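Local coordinates for protein NADH oxidase (Thermus thermophilus, PDB 6RVB) that probably reduces coenzyme A disulfide with electrons from NADH, passing them through a bound FAD, at residues A[175-184]-A[204-213]; A[333-341]-A[387-395]. All coordinates share one frame; numbering follows the deposited sequence.

Contact 1 (A[175-184]-A[204-213]); sequences VTLLEAKDRP and GVEVWTGVKV. With NAD (nicotinamide-adenine-dinucleotide), chain F.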
loop_
_atom_site.group_PDB
_atom_site.type_symbol
_atom_site.label_atom_id
_atom_site.label_comp_id
_atom_site.label_asym_id
_atom_site.label_seq_id
_atom_site.Cartn_x
_atom_site.Cartn_y
_atom_site.Cartn_z
ATOM N N VAL A 175 16.195 -18.342 21.793
ATOM C CA VAL A 175 15.344 -19.219 21.000
ATOM C C VAL A 175 16.021 -19.806 19.838
ATOM O O VAL A 175 16.721 -19.110 19.118
ATOM C CB VAL A 175 13.960 -18.606 20.599
ATOM C CG1 VAL A 175 13.676 -17.257 21.296
ATOM C CG2 VAL A 175 13.800 -18.528 19.148
ATOM N N THR A 176 15.833 -21.099 19.663
ATOM C CA THR A 176 16.356 -21.711 18.476
ATOM C C THR A 176 15.191 -22.338 17.682
ATOM O O THR A 176 14.366 -23.064 18.252
ATOM C CB THR A 176 17.527 -22.596 18.861
ATOM O OG1 THR A 176 17.564 -23.745 18.010
ATOM C CG2 THR A 176 17.370 -22.985 20.286
ATOM N N LEU A 177 15.073 -21.996 16.395
ATOM C CA LEU A 177 13.991 -22.478 15.497
ATOM C C LEU A 177 14.422 -23.675 14.683
ATOM O O LEU A 177 15.360 -23.578 13.871
ATOM C CB LEU A 177 13.725 -21.421 14.473
ATOM C CG LEU A 177 12.444 -20.686 14.336
ATOM C CD1 LEU A 177 12.844 -19.619 13.377
ATOM C CD2 LEU A 177 11.423 -21.487 13.697
ATOM N N LEU A 178 13.728 -24.785 14.851
ATOM C CA LEU A 178 13.970 -25.997 14.053
ATOM C C LEU A 178 12.973 -26.158 12.883
ATOM O O LEU A 178 11.789 -26.370 13.098
ATOM C CB LEU A 178 13.861 -27.181 15.017
ATOM C CG LEU A 178 14.626 -26.982 16.341
ATOM C CD1 LEU A 178 14.344 -27.949 17.418
ATOM C CD2 LEU A 178 16.081 -26.991 16.118
ATOM N N GLU A 179 13.402 -26.048 11.653
ATOM C CA GLU A 179 12.502 -26.359 10.533
ATOM C C GLU A 179 12.897 -27.632 9.801
ATOM O O GLU A 179 14.039 -27.956 9.633
ATOM C CB GLU A 179 12.480 -25.182 9.557
ATOM C CG GLU A 179 11.999 -25.494 8.194
ATOM C CD GLU A 179 10.489 -25.775 8.152
ATOM O OE1 GLU A 179 9.679 -25.075 8.815
ATOM O OE2 GLU A 179 10.076 -26.677 7.405
ATOM N N ALA A 180 11.932 -28.358 9.336
ATOM C CA ALA A 180 12.187 -29.566 8.563
ATOM C C ALA A 180 12.626 -29.316 7.162
ATOM O O ALA A 180 13.490 -29.968 6.760
ATOM C CB ALA A 180 11.028 -30.410 8.552
ATOM N N LYS A 181 12.061 -28.375 6.421
ATOM C CA LYS A 181 12.548 -28.044 5.079
ATOM C C LYS A 181 13.799 -27.162 5.158
ATOM O O LYS A 181 14.315 -26.959 6.199
ATOM C CB LYS A 181 11.444 -27.375 4.240
ATOM C CG LYS A 181 10.122 -27.922 4.459
ATOM C CD LYS A 181 9.983 -29.340 3.957
ATOM C CE LYS A 181 9.099 -29.370 2.774
ATOM N NZ LYS A 181 7.641 -29.427 3.193
ATOM N N ASP A 182 14.260 -26.609 4.060
ATOM C CA ASP A 182 15.582 -26.000 3.970
ATOM C C ASP A 182 15.665 -24.525 4.166
ATOM O O ASP A 182 16.748 -23.942 4.047
ATOM C CB ASP A 182 16.217 -26.259 2.602
ATOM C CG ASP A 182 15.374 -25.711 1.457
ATOM O OD1 ASP A 182 14.231 -26.213 1.214
ATOM O OD2 ASP A 182 15.841 -24.784 0.789
ATOM N N ARG A 183 14.552 -23.887 4.422
ATOM C CA ARG A 183 14.608 -22.469 4.638
ATOM C C ARG A 183 13.469 -22.078 5.567
ATOM O O ARG A 183 12.500 -22.801 5.707
ATOM C CB ARG A 183 14.536 -21.785 3.282
ATOM C CG ARG A 183 13.200 -21.736 2.688
ATOM C CD ARG A 183 13.143 -21.249 1.250
ATOM N NE ARG A 183 13.204 -22.430 0.396
ATOM C CZ ARG A 183 12.337 -22.708 -0.545
ATOM N NH1 ARG A 183 11.360 -21.903 -0.787
ATOM N NH2 ARG A 183 12.472 -23.776 -1.263
ATOM N N PRO A 184 13.579 -20.943 6.236
ATOM C CA PRO A 184 12.325 -20.513 6.832
ATOM C C PRO A 184 11.273 -20.107 5.751
ATOM O O PRO A 184 11.629 -19.706 4.638
ATOM C CB PRO A 184 12.739 -19.322 7.650
ATOM C CG PRO A 184 14.219 -19.233 7.541
ATOM C CD PRO A 184 14.608 -19.924 6.355
ATOM N N GLY A 204 19.265 -12.708 17.069
ATOM C CA GLY A 204 19.689 -13.649 18.059
ATOM C C GLY A 204 18.946 -14.936 18.137
ATOM O O GLY A 204 19.005 -15.592 19.156
ATOM N N VAL A 205 18.267 -15.313 17.060
ATOM C CA VAL A 205 17.530 -16.570 17.012
ATOM C C VAL A 205 18.458 -17.493 16.246
ATOM O O VAL A 205 19.114 -17.079 15.293
ATOM C CB VAL A 205 16.238 -16.384 16.257
ATOM C CG1 VAL A 205 15.690 -17.682 15.869
ATOM C CG2 VAL A 205 15.266 -15.575 17.036
ATOM N N GLU A 206 18.585 -18.725 16.677
ATOM C CA GLU A 206 19.355 -19.631 15.887
ATOM C C GLU A 206 18.432 -20.379 14.954
ATOM O O GLU A 206 17.479 -20.965 15.421
ATOM C CB GLU A 206 20.023 -20.595 16.814
ATOM C CG GLU A 206 21.457 -20.215 17.071
ATOM C CD GLU A 206 22.210 -21.404 17.584
ATOM O OE1 GLU A 206 23.393 -21.543 17.223
ATOM O OE2 GLU A 206 21.597 -22.226 18.327
ATOM N N VAL A 207 18.668 -20.415 13.646
ATOM C CA VAL A 207 17.721 -21.201 12.827
ATOM C C VAL A 207 18.376 -22.473 12.256
ATOM O O VAL A 207 19.283 -22.331 11.482
ATOM C CB VAL A 207 16.969 -20.262 11.781
ATOM C CG1 VAL A 207 17.431 -18.825 11.879
ATOM C CG2 VAL A 207 17.106 -20.713 10.399
ATOM N N TRP A 208 18.008 -23.665 12.738
ATOM C CA TRP A 208 18.409 -24.959 12.213
ATOM C C TRP A 208 17.480 -25.287 10.977
ATOM O O TRP A 208 16.289 -25.208 11.020
ATOM C CB TRP A 208 18.155 -26.119 13.240
ATOM C CG TRP A 208 19.156 -26.577 14.421
ATOM C CD1 TRP A 208 19.320 -27.895 15.074
ATOM C CD2 TRP A 208 20.041 -25.748 15.074
ATOM N NE1 TRP A 208 20.278 -27.839 16.100
ATOM C CE2 TRP A 208 20.731 -26.532 16.106
ATOM C CE3 TRP A 208 20.338 -24.414 14.921
ATOM C CZ2 TRP A 208 21.662 -25.961 16.921
ATOM C CZ3 TRP A 208 21.255 -23.848 15.750
ATOM C CH2 TRP A 208 21.922 -24.610 16.736
ATOM N N THR A 209 18.027 -25.770 9.896
ATOM C CA THR A 209 17.253 -26.097 8.751
ATOM C C THR A 209 17.407 -27.602 8.452
ATOM O O THR A 209 18.309 -28.250 8.961
ATOM C CB THR A 209 17.918 -25.309 7.701
ATOM O OG1 THR A 209 17.045 -24.245 7.380
ATOM C CG2 THR A 209 18.419 -26.203 6.447
ATOM N N GLY A 210 16.557 -28.172 7.626
ATOM C CA GLY A 210 16.640 -29.582 7.372
ATOM C C GLY A 210 16.813 -30.501 8.566
ATOM O O GLY A 210 17.580 -31.415 8.522
ATOM N N VAL A 211 16.072 -30.284 9.633
ATOM C CA VAL A 211 16.266 -30.962 10.895
ATOM C C VAL A 211 15.248 -32.100 10.981
ATOM O O VAL A 211 14.113 -31.972 10.563
ATOM C CB VAL A 211 15.971 -29.947 11.941
ATOM C CG1 VAL A 211 15.883 -30.540 13.337
ATOM C CG2 VAL A 211 16.948 -28.915 11.850
ATOM N N LYS A 212 15.652 -33.225 11.529
ATOM C CA LYS A 212 14.706 -34.273 11.728
ATOM C C LYS A 212 14.476 -34.307 13.211
ATOM O O LYS A 212 15.223 -34.921 13.907
ATOM C CB LYS A 212 15.237 -35.598 11.162
ATOM C CG LYS A 212 14.160 -36.616 10.724
ATOM C CD LYS A 212 13.222 -37.067 11.862
ATOM C CE LYS A 212 12.106 -38.009 11.431
ATOM N NZ LYS A 212 12.583 -39.064 10.509
ATOM N N VAL A 213 13.476 -33.619 13.744
ATOM C CA VAL A 213 13.338 -33.762 15.204
ATOM C C VAL A 213 12.965 -35.193 15.641
ATOM O O VAL A 213 12.001 -35.751 15.170
ATOM C CB VAL A 213 12.366 -32.763 15.786
ATOM C CG1 VAL A 213 12.090 -33.102 17.213
ATOM C CG2 VAL A 213 12.921 -31.380 15.646
HETATM P PA NAD F . 2.572 -23.585 8.511
HETATM O O1A NAD F . 2.469 -22.192 7.937
HETATM O O2A NAD F . 2.030 -24.706 7.789
HETATM O O5B NAD F . 4.125 -23.962 8.821
HETATM C C5B NAD F . 5.240 -24.281 7.918
HETATM C C4B NAD F . 5.929 -25.649 8.246
HETATM O O4B NAD F . 7.164 -26.323 7.875
HETATM C C3B NAD F . 6.106 -25.458 9.670
HETATM O O3B NAD F . 4.792 -25.394 10.047
HETATM C C2B NAD F . 6.714 -26.784 10.001
HETATM O O2B NAD F . 6.055 -27.883 10.616
HETATM C C1B NAD F . 6.980 -27.451 8.740
HETATM N N9A NAD F . 7.858 -28.167 9.749
HETATM C C8A NAD F . 9.070 -27.780 10.384
HETATM N N7A NAD F . 9.592 -28.685 11.288
HETATM C C5A NAD F . 8.688 -29.652 11.263
HETATM C C6A NAD F . 8.760 -30.766 11.981
HETATM N N6A NAD F . 9.811 -30.804 12.706
HETATM N N1A NAD F . 7.759 -31.691 11.910
HETATM C C2A NAD F . 6.700 -31.358 11.049
HETATM N N3A NAD F . 6.595 -30.176 10.308
HETATM C C4A NAD F . 7.600 -29.355 10.401
HETATM O O3 NAD F . 1.742 -23.565 9.833
HETATM P PN NAD F . 1.533 -22.442 10.978
HETATM O O1N NAD F . 1.134 -23.349 12.165
HETATM O O2N NAD F . 2.648 -21.506 11.136
HETATM O O5D NAD F . 0.398 -21.571 10.287
HETATM C C5D NAD F . -0.753 -21.199 11.007
HETATM C C4D NAD F . -1.926 -20.634 10.191
HETATM O O4D NAD F . -2.790 -19.732 10.927
HETATM C C3D NAD F . -1.335 -19.905 9.009
HETATM O O3D NAD F . -1.067 -20.710 7.841
HETATM C C2D NAD F . -2.448 -18.923 8.810
HETATM O O2D NAD F . -3.522 -19.590 8.247
HETATM C C1D NAD F . -2.894 -18.555 10.199
HETATM N N1N NAD F . -1.870 -17.536 10.539
HETATM C C2N NAD F . -1.738 -16.425 9.713
HETATM C C3N NAD F . -0.784 -15.402 9.926
HETATM C C7N NAD F . -0.671 -14.186 9.003
HETATM O O7N NAD F . -1.242 -14.140 7.714
HETATM N N7N NAD F . 0.022 -13.121 9.424
HETATM C C4N NAD F . 0.068 -15.520 11.037
HETATM C C5N NAD F . -0.039 -16.632 11.855
HETATM C C6N NAD F . -1.000 -17.629 11.590
#
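Leu177 reaches strand 205-208 with both of its backbone polar atoms: its N donates to Glu206 O at 2.8 Å, and its O accepts from Trp208 N. With Glu206 N on Val175 O and Glu179 N on Trp208 O, these bonds make two parallel strands of a Rossmann-type sheet, joined through helix 190-202 in a beta-alpha-beta crossover. The dense side holds Val175, Leu177, Val205 and Val207. Val175 CG2 meets Val205 CG1 at 3.9 Å, and helices 159-170 and 190-202 close over this layer. The other side is more open to solvent. There Leu178 and Trp208 lie side by side; each has CG anti to its carbonyl carbon (chi1 -46° and -85°), which brings Leu178 CD2 to 3.5 Å from Trp208 CD1. Thr176 OG1 sits over the rim of the same indole, and the exposed Glu206 stands next to Thr176. Beyond the strands the chain turns, held by Val211 N on Glu179 O and Gly210 N on Lys181 O. Lys181 N bonds the anti lone pair of Glu179 OE2 at 2.8 Å, while OE1 takes the amide of Ala157 and lies 3.0 Å from NAD O4B. Ala180 N is 3.1 Å from NAD N7A. With an amide on each oxygen, the Glu179 carboxylate is fixed against the adenosine ribose, and its charge is probably partly offset there.

Contact 2 (A[333-341]-A[387-395]); sequences DLAVATTGL and LGGAVVARG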
loop_
_atom_site.group_PDB
_atom_site.type_symbol
_atom_site.label_atom_id
_atom_site.label_comp_id
_atom_site.label_asym_id
_atom_site.label_seq_id
_atom_site.Cartn_x
_atom_site.Cartn_y
_atom_site.Cartn_z
ATOM N N ASP A 333 11.895 -6.867 12.192
ATOM C CA ASP A 333 11.878 -5.612 11.472
ATOM C C ASP A 333 11.495 -5.817 10.010
ATOM O O ASP A 333 11.718 -4.923 9.170
ATOM C CB ASP A 333 13.248 -4.899 11.549
ATOM C CG ASP A 333 13.693 -4.547 13.023
ATOM O OD1 ASP A 333 12.842 -4.175 13.916
ATOM O OD2 ASP A 333 14.940 -4.664 13.291
ATOM N N LEU A 334 10.922 -6.974 9.665
ATOM C CA LEU A 334 10.461 -7.184 8.310
ATOM C C LEU A 334 8.990 -7.334 8.320
ATOM O O LEU A 334 8.466 -8.017 9.198
ATOM C CB LEU A 334 11.083 -8.439 7.762
ATOM C CG LEU A 334 12.538 -8.347 7.397
ATOM C CD1 LEU A 334 12.898 -9.569 6.725
ATOM C CD2 LEU A 334 12.726 -7.135 6.505
ATOM N N ALA A 335 8.317 -6.686 7.363
ATOM C CA ALA A 335 6.902 -6.995 6.996
ATOM C C ALA A 335 6.909 -7.834 5.716
ATOM O O ALA A 335 7.463 -7.369 4.705
ATOM C CB ALA A 335 6.150 -5.720 6.762
ATOM N N VAL A 336 6.411 -9.070 5.756
ATOM C CA VAL A 336 6.541 -9.967 4.593
ATOM C C VAL A 336 5.182 -10.269 3.967
ATOM O O VAL A 336 4.318 -10.882 4.646
ATOM C CB VAL A 336 7.171 -11.298 4.981
ATOM C CG1 VAL A 336 7.162 -12.246 3.840
ATOM C CG2 VAL A 336 8.587 -11.095 5.400
ATOM N N ALA A 337 4.968 -9.870 2.714
ATOM C CA ALA A 337 3.677 -10.147 2.166
ATOM C C ALA A 337 3.695 -10.945 0.865
ATOM O O ALA A 337 4.463 -10.663 -0.022
ATOM C CB ALA A 337 2.906 -8.937 2.037
ATOM N N THR A 338 2.840 -11.938 0.737
ATOM C CA THR A 338 2.775 -12.736 -0.466
ATOM C C THR A 338 1.335 -12.768 -0.914
ATOM O O THR A 338 0.444 -12.423 -0.147
ATOM C CB THR A 338 3.278 -14.217 -0.231
ATOM O OG1 THR A 338 2.606 -14.897 0.877
ATOM C CG2 THR A 338 4.729 -14.171 0.027
ATOM N N THR A 339 1.110 -13.223 -2.142
ATOM C CA THR A 339 -0.183 -13.260 -2.766
ATOM C C THR A 339 -0.039 -14.105 -4.032
ATOM O O THR A 339 1.017 -14.074 -4.712
ATOM C CB THR A 339 -0.657 -11.829 -3.124
ATOM O OG1 THR A 339 -2.035 -11.891 -3.363
ATOM C CG2 THR A 339 0.037 -11.202 -4.414
ATOM N N GLY A 340 -1.088 -14.831 -4.407
ATOM C CA GLY A 340 -0.974 -15.617 -5.607
ATOM C C GLY A 340 -0.145 -16.857 -5.376
ATOM O O GLY A 340 -0.003 -17.267 -4.245
ATOM N N LEU A 341 0.381 -17.440 -6.452
ATOM C CA LEU A 341 1.362 -18.552 -6.416
ATOM C C LEU A 341 2.828 -18.085 -6.410
ATOM O O LEU A 341 3.218 -17.087 -7.029
ATOM C CB LEU A 341 1.165 -19.448 -7.658
ATOM C CG LEU A 341 -0.223 -19.777 -8.238
ATOM C CD1 LEU A 341 -0.255 -20.616 -9.469
ATOM C CD2 LEU A 341 -1.004 -20.548 -7.186
ATOM N N LEU A 387 0.759 -14.210 -11.793
ATOM C CA LEU A 387 0.351 -15.429 -11.100
ATOM C C LEU A 387 0.636 -15.415 -9.594
ATOM O O LEU A 387 0.151 -16.294 -8.889
ATOM C CB LEU A 387 1.073 -16.642 -11.665
ATOM C CG LEU A 387 0.956 -17.060 -13.109
ATOM C CD1 LEU A 387 1.965 -18.165 -13.309
ATOM C CD2 LEU A 387 -0.390 -17.541 -13.370
ATOM N N GLY A 388 1.456 -14.482 -9.107
ATOM C CA GLY A 388 1.780 -14.399 -7.699
ATOM C C GLY A 388 2.783 -13.320 -7.527
ATOM O O GLY A 388 3.243 -12.800 -8.501
ATOM N N GLY A 389 3.125 -12.971 -6.304
ATOM C CA GLY A 389 3.949 -11.783 -6.082
ATOM C C GLY A 389 4.315 -11.700 -4.615
ATOM O O GLY A 389 3.604 -12.283 -3.787
ATOM N N ALA A 390 5.427 -11.054 -4.269
ATOM C CA ALA A 390 5.695 -10.818 -2.867
ATOM C C ALA A 390 6.136 -9.414 -2.676
ATOM O O ALA A 390 6.699 -8.832 -3.565
ATOM C CB ALA A 390 6.708 -11.721 -2.402
ATOM N N VAL A 391 5.888 -8.783 -1.563
ATOM C CA VAL A 391 6.777 -7.649 -1.326
ATOM C C VAL A 391 7.251 -7.700 0.107
ATOM O O VAL A 391 6.510 -8.223 0.961
ATOM C CB VAL A 391 6.225 -6.250 -1.704
ATOM C CG1 VAL A 391 4.876 -6.282 -2.404
ATOM C CG2 VAL A 391 6.209 -5.412 -0.528
ATOM N N VAL A 392 8.504 -7.323 0.364
ATOM C CA VAL A 392 8.924 -7.335 1.738
ATOM C C VAL A 392 9.497 -5.979 2.043
ATOM O O VAL A 392 10.175 -5.425 1.185
ATOM C CB VAL A 392 9.769 -8.596 2.204
ATOM C CG1 VAL A 392 10.102 -9.515 1.097
ATOM C CG2 VAL A 392 10.935 -8.190 3.015
ATOM N N ALA A 393 9.135 -5.412 3.205
ATOM C CA ALA A 393 9.504 -4.053 3.543
ATOM C C ALA A 393 9.680 -3.973 5.043
ATOM O O ALA A 393 9.459 -4.992 5.681
ATOM C CB ALA A 393 8.454 -3.156 3.074
ATOM N N ARG A 394 10.116 -2.843 5.618
ATOM C CA ARG A 394 9.974 -2.672 7.072
ATOM C C ARG A 394 8.554 -2.104 7.280
ATOM O O ARG A 394 7.817 -2.495 8.151
ATOM C CB ARG A 394 11.047 -1.771 7.645
ATOM C CG ARG A 394 12.420 -1.969 7.007
ATOM C CD ARG A 394 13.628 -1.789 7.953
ATOM N NE ARG A 394 14.884 -2.333 7.383
ATOM C CZ ARG A 394 15.305 -3.629 7.461
ATOM N NH1 ARG A 394 14.591 -4.538 8.088
ATOM N NH2 ARG A 394 16.442 -4.072 6.908
ATOM N N GLY A 395 8.140 -1.269 6.340
ATOM C CA GLY A 395 6.848 -0.581 6.289
ATOM C C GLY A 395 5.530 -1.143 6.797
ATOM O O GLY A 395 5.241 -2.238 6.443
#
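Arg394 folds back over the end of the neighbouring strand, its CB, CG and CD running close past Asp333 O before NH1 bonds that same oxygen at 3.1 Å. The oxygen lies close to the guanidinium plane, yet NH1 stands 58° out of the carbonyl plane, so the bond arrives from above rather than on a lone pair. Chi1 of -38° sets CG anti to the carbonyl carbon and starts the chain on this course. Leu334 comes at the same group at a slant, with CD2 3.6 Å from Arg394 NH1, and its methyl goes on to Val392 CG2. Further along, Ala335 is clamped by a pair of backbone bonds with Ala393: N to Ala393 O at 2.6 Å, and O from Ala393 N. Its CB rests 3.6 Å from Gly395 O on the face that also receives Phe428 of the second subunit. The two strands are antiparallel neighbours in the five-stranded sheet of the dimerisation domain, and the same pairing recurs at Ala337 with Val391. On the face of Val336 and Val392, helix 190-202 packs through Val192. At the far end Leu341 N binds Leu387 O at 2.7 Å, in the carbonyl plane and on a lone pair, while Leu341 CB leans against that oxygen. One step further in, Gly340 and Gly388 bring their CA atoms to 3.7 Å, with no side chain to hold the strands apart. Opposite Val378 of strand 372-380, Leu387 and Gly388 take the place of a single residue, a classic beta bulge.

In the fold
Both segments of contact 1 precede those of contact 2 along the chain, and the two never touch: their centres are 21 Å apart and their nearest atoms about 9 Å. The pair 175-184/204-213 forms one edge of the parallel nucleotide-binding sheet, whereas 333-341/387-395 lies within the antiparallel sheet of the dimerisation domain. Helix 190-202 bridges them, packing on Leu177 and Val207 of the first and on Val336 and Val392 of the second. NAD gives another tie, since its adenosine rests against contact 1 while it also bonds Ile328 O, on the strand beside 334-340. The NAD-binding domain is thus seated directly on the domain that pairs the subunits.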